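Local coordinates for protein putative branched-chain amino acid ABC transporter (PDB 4PYR) that is an LppC-family, periplasmic-binding-protein-like protein that may act as an enzyme regulator and holds a glutathione molecule in the crystal, at residues Lys1-Ala10 and Ser35-Thr44; Asp175-Ala186 and Val197-Val207. One frame throughout, in Å; residues are numbered along the deposited sequence.

Contact 1 of 2, residues Lys1-Ala10 and Ser35-Thr44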
# COMPACT_ATOMS: atom_id res chain seq x y z
N LYS A 1 15.03 11.55 -24.12
CA LYS A 1 14.04 11.50 -22.98
C LYS A 1 13.63 10.11 -22.47
O LYS A 1 14.16 9.08 -22.93
CB LYS A 1 12.83 12.44 -23.23
CG LYS A 1 11.70 11.99 -24.15
CD LYS A 1 10.62 13.08 -24.10
CE LYS A 1 9.43 12.84 -25.01
NZ LYS A 1 8.18 12.46 -24.27
N VAL A 2 12.75 10.10 -21.50
CA VAL A 2 12.34 8.93 -20.69
C VAL A 2 11.35 8.05 -21.45
O VAL A 2 10.29 8.52 -21.95
CB VAL A 2 11.74 9.34 -19.33
CG1 VAL A 2 11.42 8.11 -18.48
CG2 VAL A 2 12.71 10.28 -18.60
N ARG A 3 11.75 6.79 -21.58
CA ARG A 3 10.94 5.75 -22.18
C ARG A 3 10.69 4.66 -21.13
O ARG A 3 11.57 4.00 -20.68
CB ARG A 3 11.58 5.20 -23.45
CG ARG A 3 11.79 6.27 -24.52
CD ARG A 3 11.22 5.96 -25.91
NE ARG A 3 11.09 4.53 -26.22
CZ ARG A 3 11.96 3.79 -26.88
NH1 ARG A 3 11.69 2.51 -27.07
NH2 ARG A 3 13.10 4.31 -27.36
N ILE A 4 9.45 4.52 -20.72
CA ILE A 4 9.13 3.60 -19.62
C ILE A 4 8.54 2.33 -20.19
O ILE A 4 7.55 2.37 -20.90
CB ILE A 4 8.05 4.22 -18.70
CG1 ILE A 4 8.51 5.58 -18.14
CG2 ILE A 4 7.69 3.28 -17.53
CD1 ILE A 4 7.43 6.29 -17.34
N GLY A 5 9.12 1.19 -19.86
CA GLY A 5 8.51 -0.06 -20.27
C GLY A 5 7.56 -0.44 -19.18
O GLY A 5 7.92 -0.48 -18.02
N VAL A 6 6.30 -0.66 -19.56
CA VAL A 6 5.23 -1.02 -18.61
C VAL A 6 4.94 -2.50 -18.84
O VAL A 6 4.32 -2.86 -19.82
CB VAL A 6 3.99 -0.16 -18.81
CG1 VAL A 6 3.00 -0.47 -17.68
CG2 VAL A 6 4.32 1.32 -18.83
N ILE A 7 5.50 -3.35 -17.98
CA ILE A 7 5.55 -4.79 -18.18
C ILE A 7 4.73 -5.44 -17.08
O ILE A 7 5.19 -5.66 -15.96
CB ILE A 7 7.03 -5.26 -18.13
CG1 ILE A 7 7.79 -4.47 -19.19
CG2 ILE A 7 7.10 -6.73 -18.42
CD1 ILE A 7 9.25 -4.82 -19.36
N LEU A 8 3.48 -5.75 -17.43
CA LEU A 8 2.49 -6.24 -16.47
C LEU A 8 1.76 -7.42 -17.08
O LEU A 8 1.78 -7.62 -18.28
CB LEU A 8 1.53 -5.14 -16.10
CG LEU A 8 2.15 -3.92 -15.40
CD1 LEU A 8 1.15 -2.79 -15.22
CD2 LEU A 8 2.77 -4.30 -14.05
N PRO A 9 1.13 -8.26 -16.23
CA PRO A 9 0.39 -9.42 -16.72
C PRO A 9 -0.74 -9.08 -17.68
O PRO A 9 -1.35 -8.02 -17.53
CB PRO A 9 -0.16 -10.05 -15.43
CG PRO A 9 0.73 -9.57 -14.34
CD PRO A 9 1.17 -8.21 -14.75
N ALA A 10 -0.97 -9.96 -18.66
CA ALA A 10 -2.10 -9.85 -19.56
C ALA A 10 -3.44 -10.04 -18.84
O ALA A 10 -3.53 -10.57 -17.73
CB ALA A 10 -1.98 -10.88 -20.68
N SER A 35 5.99 13.63 -19.38
CA SER A 35 7.40 13.61 -19.09
C SER A 35 8.07 12.31 -19.59
O SER A 35 9.28 12.14 -19.43
CB SER A 35 7.55 13.82 -17.57
OG SER A 35 6.63 12.99 -16.87
N ALA A 36 7.31 11.43 -20.26
CA ALA A 36 7.82 10.14 -20.72
C ALA A 36 6.93 9.53 -21.80
O ALA A 36 5.72 9.83 -21.90
CB ALA A 36 7.94 9.15 -19.56
N GLU A 37 7.55 8.63 -22.56
CA GLU A 37 6.86 7.78 -23.52
C GLU A 37 6.66 6.42 -22.91
O GLU A 37 7.52 5.93 -22.22
CB GLU A 37 7.69 7.65 -24.78
CG GLU A 37 6.99 6.89 -25.90
CD GLU A 37 7.67 7.06 -27.26
OE1 GLU A 37 8.37 8.08 -27.48
OE2 GLU A 37 7.48 6.17 -28.13
N LEU A 38 5.49 5.82 -23.11
CA LEU A 38 5.25 4.47 -22.64
C LEU A 38 5.50 3.43 -23.74
O LEU A 38 5.13 3.62 -24.90
CB LEU A 38 3.79 4.36 -22.16
CG LEU A 38 3.33 5.34 -21.08
CD1 LEU A 38 1.85 5.06 -20.69
CD2 LEU A 38 4.17 5.29 -19.85
N TYR A 39 6.08 2.31 -23.33
CA TYR A 39 6.22 1.11 -24.16
C TYR A 39 5.52 0.02 -23.37
O TYR A 39 5.93 -0.34 -22.28
CB TYR A 39 7.72 0.82 -24.35
CG TYR A 39 8.09 -0.49 -24.98
CD1 TYR A 39 7.96 -1.70 -24.28
CD2 TYR A 39 8.60 -0.54 -26.27
CE1 TYR A 39 8.32 -2.92 -24.86
CE2 TYR A 39 8.97 -1.75 -26.85
CZ TYR A 39 8.82 -2.93 -26.15
OH TYR A 39 9.19 -4.14 -26.72
N SER A 40 4.40 -0.46 -23.88
CA SER A 40 3.57 -1.36 -23.09
C SER A 40 3.64 -2.73 -23.66
O SER A 40 3.45 -2.93 -24.85
CB SER A 40 2.12 -0.87 -23.14
OG SER A 40 2.04 0.42 -22.54
N VAL A 41 3.95 -3.70 -22.81
CA VAL A 41 3.91 -5.08 -23.23
C VAL A 41 3.37 -5.94 -22.08
O VAL A 41 3.55 -5.64 -20.89
CB VAL A 41 5.30 -5.54 -23.67
CG1 VAL A 41 6.21 -5.59 -22.48
CG2 VAL A 41 5.24 -6.89 -24.38
N ASP A 42 2.63 -6.97 -22.47
CA ASP A 42 2.20 -7.97 -21.50
C ASP A 42 3.28 -9.00 -21.26
O ASP A 42 3.82 -9.52 -22.21
CB ASP A 42 0.99 -8.73 -22.02
CG ASP A 42 -0.26 -7.88 -22.05
OD1 ASP A 42 -0.26 -6.80 -21.45
OD2 ASP A 42 -1.24 -8.33 -22.65
N ALA A 43 3.58 -9.30 -19.99
CA ALA A 43 4.49 -10.37 -19.65
C ALA A 43 4.28 -10.75 -18.20
O ALA A 43 4.00 -9.88 -17.33
CB ALA A 43 5.94 -9.91 -19.84
N THR A 44 4.49 -12.02 -17.92
CA THR A 44 4.57 -12.50 -16.55
C THR A 44 5.26 -13.86 -16.61
O THR A 44 5.27 -14.51 -17.66
CB THR A 44 3.17 -12.62 -15.91
OG1 THR A 44 3.30 -12.89 -14.51
CG2 THR A 44 2.41 -13.70 -16.52
O HOH W 1 4.90 -8.38 -15.22
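Arg3 and Glu37 stand beside each other on one face of a parallel strand pair, their side chains running the same way out of the sheet. The carboxylate lies against the aliphatic part of the arginine, with Glu37 OE1 3.9 Å from Arg3 CD, and the guanidinium and carboxylate planes are turned 40° apart. Glu37 OE2 sits well out of the guanidinium plane, so the two charges are merely near each other; the salt bridge of Arg3 goes from NH1 to Asp58. Further along this face the CA of Gly5 lies near the Tyr39 ring, obliquely to it, and Ile7 and Val41 again lie alongside, CG1 to CG1 at 3.8 Å. The other branch of Ile7, CG2, is anti to the backbone N (CG1 has chi1 -57°) and meets Ala43 CB at 3.7 Å.

On the opposite face Ile4 spreads over two neighbours: CD1 reaches back to Ala36 CB at 3.7 Å, while CB faces Leu38 CD2. That same Leu38 methyl meets Val6 CG2 at 4.1 Å, the two side chains crossing at a slant. Between the faces, straight backbone bonds run from Glu37 N to Val2 O through to Val41 N on Val6 O. The bond from Leu8 N to Val41 O is weak at 3.5 Å, but Ala43 N still reaches Leu8 O, and a water donates to both Ile7 O and Ala43 O at the end of the pair.

Strands 2-8 and 36-42 are the two strands of a right-handed beta-alpha-beta unit. Its helix 16-33 covers the Leu38 and Leu8 face, helix 48-57 packs on Ile7, Tyr39 and Val41, and strand 62-64 continues the sheet beyond 2-8, leaving 36-42 outermost within the chain.

Contact 2 of 2, residues Asp175-Ala186 and Val197-Val207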
# COMPACT_ATOMS: atom_id res chain seq x y z
N ASP A 175 -7.27 3.46 26.81
CA ASP A 175 -7.50 4.85 26.37
C ASP A 175 -7.64 4.98 24.85
O ASP A 175 -7.85 6.10 24.33
CB ASP A 175 -6.46 5.82 26.97
CG ASP A 175 -5.08 5.64 26.40
OD1 ASP A 175 -4.81 4.62 25.77
OD2 ASP A 175 -4.25 6.57 26.60
N ALA A 176 -7.58 3.85 24.14
CA ALA A 176 -7.92 3.78 22.73
C ALA A 176 -7.99 2.32 22.31
O ALA A 176 -7.43 1.45 22.99
CB ALA A 176 -6.88 4.51 21.89
N VAL A 177 -8.62 2.08 21.17
CA VAL A 177 -8.68 0.76 20.58
C VAL A 177 -8.07 0.78 19.19
O VAL A 177 -8.41 1.63 18.39
CB VAL A 177 -10.11 0.22 20.54
CG1 VAL A 177 -10.17 -1.14 19.86
CG2 VAL A 177 -10.62 0.17 21.94
N ALA A 178 -7.18 -0.16 18.90
CA ALA A 178 -6.62 -0.34 17.57
C ALA A 178 -7.21 -1.58 16.97
O ALA A 178 -7.18 -2.62 17.60
CB ALA A 178 -5.11 -0.50 17.68
N LEU A 179 -7.81 -1.47 15.78
CA LEU A 179 -8.42 -2.58 15.12
C LEU A 179 -7.55 -3.17 14.04
O LEU A 179 -7.15 -2.47 13.11
CB LEU A 179 -9.76 -2.16 14.48
CG LEU A 179 -10.78 -1.56 15.44
CD1 LEU A 179 -12.12 -1.25 14.76
CD2 LEU A 179 -11.05 -2.51 16.61
N ALA A 180 -7.29 -4.47 14.14
CA ALA A 180 -6.81 -5.25 13.02
C ALA A 180 -7.84 -6.33 12.82
O ALA A 180 -7.71 -7.43 13.34
CB ALA A 180 -5.47 -5.88 13.36
N LEU A 181 -8.93 -5.96 12.14
CA LEU A 181 -10.16 -6.72 12.16
C LEU A 181 -10.87 -6.45 10.84
O LEU A 181 -10.83 -5.32 10.31
CB LEU A 181 -10.98 -6.20 13.36
CG LEU A 181 -12.21 -6.96 13.81
CD1 LEU A 181 -11.89 -8.42 14.03
CD2 LEU A 181 -12.83 -6.27 15.02
N ASP A 182 -11.53 -7.49 10.31
CA ASP A 182 -12.27 -7.35 9.08
C ASP A 182 -13.42 -6.34 9.27
O ASP A 182 -13.93 -6.14 10.38
CB ASP A 182 -12.85 -8.71 8.68
CG ASP A 182 -13.69 -9.33 9.79
OD1 ASP A 182 -13.11 -9.85 10.79
OD2 ASP A 182 -14.92 -9.20 9.73
N VAL A 183 -13.82 -5.69 8.18
CA VAL A 183 -14.71 -4.55 8.26
C VAL A 183 -16.07 -4.92 8.85
O VAL A 183 -16.61 -4.14 9.63
CB VAL A 183 -14.80 -3.85 6.87
CG1 VAL A 183 -15.50 -4.70 5.84
CG2 VAL A 183 -15.42 -2.47 6.99
N ALA A 184 -16.59 -6.11 8.54
CA ALA A 184 -17.88 -6.54 9.14
C ALA A 184 -17.81 -6.66 10.67
O ALA A 184 -18.65 -6.09 11.38
CB ALA A 184 -18.37 -7.86 8.54
N GLN A 185 -16.78 -7.35 11.17
CA GLN A 185 -16.60 -7.47 12.60
C GLN A 185 -16.24 -6.15 13.25
O GLN A 185 -16.63 -5.89 14.38
CB GLN A 185 -15.59 -8.57 12.93
CG GLN A 185 -16.18 -9.97 12.63
CD GLN A 185 -15.35 -11.13 13.16
OE1 GLN A 185 -14.11 -11.18 12.97
NE2 GLN A 185 -16.02 -12.10 13.81
N ALA A 186 -15.46 -5.31 12.55
CA ALA A 186 -15.11 -4.01 13.10
C ALA A 186 -16.32 -3.16 13.33
O ALA A 186 -16.39 -2.46 14.35
CB ALA A 186 -14.17 -3.30 12.16
N VAL A 197 -14.82 6.13 23.21
CA VAL A 197 -13.44 5.66 23.20
C VAL A 197 -12.87 5.85 21.80
O VAL A 197 -13.50 5.51 20.81
CB VAL A 197 -13.24 4.20 23.69
CG1 VAL A 197 -13.94 3.22 22.78
CG2 VAL A 197 -11.75 3.86 23.79
N PRO A 198 -11.65 6.42 21.71
CA PRO A 198 -11.02 6.54 20.40
C PRO A 198 -10.73 5.18 19.77
O PRO A 198 -10.16 4.30 20.43
CB PRO A 198 -9.72 7.26 20.71
CG PRO A 198 -9.94 7.97 21.98
CD PRO A 198 -10.91 7.15 22.75
N VAL A 199 -11.11 5.01 18.50
CA VAL A 199 -10.94 3.78 17.78
C VAL A 199 -10.17 4.11 16.49
O VAL A 199 -10.48 5.08 15.81
CB VAL A 199 -12.29 3.09 17.46
CG1 VAL A 199 -12.07 1.82 16.65
CG2 VAL A 199 -13.03 2.80 18.77
N TYR A 200 -9.15 3.31 16.21
CA TYR A 200 -8.28 3.48 15.08
C TYR A 200 -8.20 2.24 14.23
O TYR A 200 -8.29 1.11 14.74
CB TYR A 200 -6.87 3.72 15.61
CG TYR A 200 -6.65 5.00 16.34
CD1 TYR A 200 -7.05 5.16 17.67
CD2 TYR A 200 -6.02 6.07 15.71
CE1 TYR A 200 -6.83 6.34 18.35
CE2 TYR A 200 -5.74 7.24 16.38
CZ TYR A 200 -6.15 7.41 17.69
OH TYR A 200 -5.88 8.59 18.38
N GLY A 201 -7.99 2.40 12.95
CA GLY A 201 -7.73 1.29 12.04
C GLY A 201 -6.81 1.73 10.89
O GLY A 201 -6.47 2.90 10.75
N THR A 202 -6.46 0.76 10.06
CA THR A 202 -5.77 0.98 8.83
C THR A 202 -6.78 1.10 7.68
O THR A 202 -7.99 1.11 7.91
CB THR A 202 -4.76 -0.14 8.52
OG1 THR A 202 -5.47 -1.37 8.30
CG2 THR A 202 -3.86 -0.33 9.65
N SER A 203 -6.28 1.14 6.45
CA SER A 203 -7.14 1.28 5.30
C SER A 203 -8.00 0.04 5.09
O SER A 203 -8.86 0.08 4.26
CB SER A 203 -6.31 1.57 4.03
OG SER A 203 -5.55 0.46 3.61
N GLN A 204 -7.69 -1.05 5.81
CA GLN A 204 -8.54 -2.23 5.91
C GLN A 204 -10.01 -1.83 6.13
O GLN A 204 -10.91 -2.46 5.57
CB GLN A 204 -8.03 -3.14 7.06
CG GLN A 204 -8.83 -4.41 7.33
CD GLN A 204 -8.33 -5.11 8.58
OE1 GLN A 204 -8.00 -4.46 9.59
NE2 GLN A 204 -8.29 -6.44 8.53
N LEU A 205 -10.23 -0.77 6.91
CA LEU A 205 -11.62 -0.35 7.25
C LEU A 205 -12.31 0.51 6.24
O LEU A 205 -13.53 0.69 6.31
CB LEU A 205 -11.61 0.36 8.60
CG LEU A 205 -11.02 -0.49 9.72
CD1 LEU A 205 -11.11 0.29 11.00
CD2 LEU A 205 -11.71 -1.84 9.85
N ASN A 206 -11.54 1.08 5.32
CA ASN A 206 -12.08 2.00 4.32
C ASN A 206 -12.32 1.22 3.04
O ASN A 206 -11.47 1.06 2.17
CB ASN A 206 -11.11 3.19 4.13
CG ASN A 206 -11.68 4.26 3.22
OD1 ASN A 206 -12.90 4.33 3.00
ND2 ASN A 206 -10.81 5.14 2.68
N VAL A 207 -13.52 0.69 2.95
CA VAL A 207 -13.86 -0.20 1.86
C VAL A 207 -14.68 0.49 0.79
O VAL A 207 -14.70 0.03 -0.37
CB VAL A 207 -14.58 -1.46 2.39
CG1 VAL A 207 -15.98 -1.13 2.86
CG2 VAL A 207 -14.63 -2.51 1.28
O HOH W 2 -7.01 -2.02 10.42
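A beta-alpha-beta unit of the mixed sheet brings strands 176-180 and 199-201 side by side and parallel, with helix 183-192 as the connection between them. Three short backbone bonds, each 2.8 Å, join the strands: Val177 N to Pro198 O, Tyr200 N to Val177 O and Leu179 N to Tyr200 O. Leu179 packs against both Val199 and Leu205. Its CG is anti to the carbonyl carbon (chi1 -57°), and its CD1 meets Val199 CG1 at 3.6 Å; the same methyl also faces Leu205 CD1, whose side chain crosses that of Leu179 at about a right angle. The second methyl of Leu205, CD2, touches Ala186 CB at 3.7 Å, tying the 3-10 turn 203-205 to the first turn of the helix. On the other face of the strands Tyr200 offers CE1 to Ala176 CB, while Val177 O lies in plane at the edge of its ring.

Past the strand ends Gln204 takes over. Extended, with CG anti to the backbone N (chi1 179°), it brings OE1 to Leu181 N at 3.1 Å; this bond is bent, 137° at the hydrogen, and the donor lies above the amide plane. A water donates to both Gln204 OE1 and Leu179 O and accepts from Thr202 N, linking the end of strand 176-180 to the turn after strand 199-201. Asp182 is the N-cap of the helix, its OD2 accepting from Gln185 N at 3.0 Å.

Strand 125-129 pairs with the far edge of 176-180, and 218-220 follows 199-201 across the sheet. Met117 of helix 106-119 packs on Ala176, Ala178 and Tyr200, helix 133-150 lies over Ala178 and Ala180, and Leu189 of helix 183-192 covers Leu179 from the other face.

How the contacts relate
Contact 1 closes early in the chain, before contact 2 opens, and their centres lie about 37 Å apart on opposite sides of the chain's centre. Their nearest atoms are about 20 Å from each other, so neither touches the other. Each is a parallel strand pair of a beta-alpha-beta unit, but in different sheets: contact 1 lies at one edge of the five-stranded parallel sheet, contact 2 within the eight-stranded mixed one. This is consistent with the two-lobed architecture of the periplasmic-binding-protein clan. Bound glutathione lies about 9 Å from the Leu8 side chain of contact 1 and about 13 Å from the Gln204 side chain of contact 2, between the two sheets.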